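Local coordinates for protein Poly(Beta-D-mannuronate) lyase (Pseudopedobacter saltans, PDB 7O79) that probably acts as a family 6 polysaccharide lyase that cleaves poly(beta-D-mannuronate), the mannuronate polymer of alginate, at residues F68-P71 against Y72-V75. Numbering follows the deposited sequence.
Sequences FDAP and YLVV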
# COMPACT_ATOMS: atom_id res chain seq x y z
N PHE A 68 16.51 0.29 -13.14
CA PHE A 68 17.72 0.22 -12.33
C PHE A 68 18.22 -1.22 -12.42
O PHE A 68 17.61 -2.12 -11.84
CB PHE A 68 17.43 0.57 -10.87
CG PHE A 68 17.01 2.00 -10.62
CD1 PHE A 68 15.69 2.37 -10.71
CD2 PHE A 68 17.94 2.95 -10.25
CE1 PHE A 68 15.28 3.68 -10.45
CE2 PHE A 68 17.55 4.26 -9.99
CZ PHE A 68 16.22 4.62 -10.09
N ASP A 69 19.32 -1.45 -13.13
CA ASP A 69 19.77 -2.82 -13.39
C ASP A 69 21.17 -3.11 -12.85
O ASP A 69 21.81 -4.06 -13.31
CB ASP A 69 19.73 -3.16 -14.88
CG ASP A 69 18.34 -2.96 -15.49
OD1 ASP A 69 17.33 -3.12 -14.77
OD2 ASP A 69 18.27 -2.65 -16.69
N ALA A 70 21.65 -2.30 -11.90
CA ALA A 70 22.87 -2.57 -11.16
C ALA A 70 22.79 -1.81 -9.83
O ALA A 70 22.01 -0.86 -9.71
CB ALA A 70 24.12 -2.15 -11.96
N PRO A 71 23.54 -2.24 -8.81
CA PRO A 71 23.34 -1.66 -7.48
C PRO A 71 23.97 -0.28 -7.33
O PRO A 71 24.84 0.13 -8.10
CB PRO A 71 24.02 -2.67 -6.55
CG PRO A 71 25.08 -3.30 -7.39
CD PRO A 71 24.48 -3.38 -8.79
N TYR A 72 23.48 0.43 -6.31
CA TYR A 72 24.02 1.74 -5.88
C TYR A 72 23.90 2.81 -6.96
O TYR A 72 24.82 3.60 -7.17
CB TYR A 72 25.47 1.63 -5.40
CG TYR A 72 25.75 0.37 -4.62
CD1 TYR A 72 25.09 0.12 -3.42
CD2 TYR A 72 26.68 -0.55 -5.07
CE1 TYR A 72 25.33 -1.04 -2.69
CE2 TYR A 72 26.94 -1.71 -4.35
CZ TYR A 72 26.26 -1.94 -3.16
OH TYR A 72 26.52 -3.09 -2.45
N LEU A 73 22.73 2.86 -7.60
CA LEU A 73 22.44 3.85 -8.63
C LEU A 73 21.33 4.78 -8.17
O LEU A 73 20.34 4.34 -7.58
CB LEU A 73 22.04 3.18 -9.94
CG LEU A 73 23.08 2.23 -10.54
CD1 LEU A 73 22.60 1.68 -11.87
CD2 LEU A 73 24.41 2.96 -10.70
N VAL A 74 21.50 6.07 -8.45
CA VAL A 74 20.58 7.11 -8.03
C VAL A 74 20.07 7.82 -9.27
O VAL A 74 20.85 8.15 -10.17
CB VAL A 74 21.25 8.11 -7.07
CG1 VAL A 74 20.28 9.21 -6.64
CG2 VAL A 74 21.86 7.39 -5.86
N VAL A 75 18.76 8.08 -9.30
CA VAL A 75 18.14 8.84 -10.37
C VAL A 75 17.38 9.99 -9.73
O VAL A 75 16.62 9.77 -8.78
CB VAL A 75 17.20 7.97 -11.23
CG1 VAL A 75 16.34 8.85 -12.13
CG2 VAL A 75 18.01 6.97 -12.06
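F68 and V75 meet inside the corner that joins strands 65-68 and 73-83: ring atom CE2 of F68 lies 3.4 Å from CG2 of V75, and CZ is nearly as close to the same methyl. The two side chains cross obliquely; with CG1 of V75 anti to the backbone N, CG2 is the branch presented to the phenylalanine. L73 runs past F68 in the reverse direction, its CB 4.1 Å from ring atom CD2, while the L73 carbonyl O is 3.7 Å from CE2. Further round the bend, the tip of L73 reaches A70, where CD1 lies 4.1 Å from the alanine CB and 3.4 Å from A70 O. That carbonyl is buried here with no hydrogen-bond partner, with CG and CD1 of L73 packed against it.

The second kind of contact is CH-pi, on the outer side of the bend. P71 CB sits over one face of the Y72 ring, 3.8 Å from its centroid and 16° off the normal, and CG of the proline adds contacts to CD2 and CE2. Y72 turns the chain with positive phi (62°), and its CG stands beside the backbone N (chi1 -38°), which brings the ring back to its neighbour. Replacing Y72 by alanine takes the ring away and would probably leave P71 CB without its aromatic cover, opening a gap beside K44 and Y97.

No hydrogen bond joins 68-71 to 72-75; the backbone of Y72 is instead hydrogen-bonded to I48 and D96 in the adjoining coils, and F68 stacks on F93 of the next coil. Such a short corner between strands of two different sheets, each strand pairing in parallel with its equivalents in the coils before and after, is characteristic of the right-handed parallel beta-helix of pectate lyase-like enzymes.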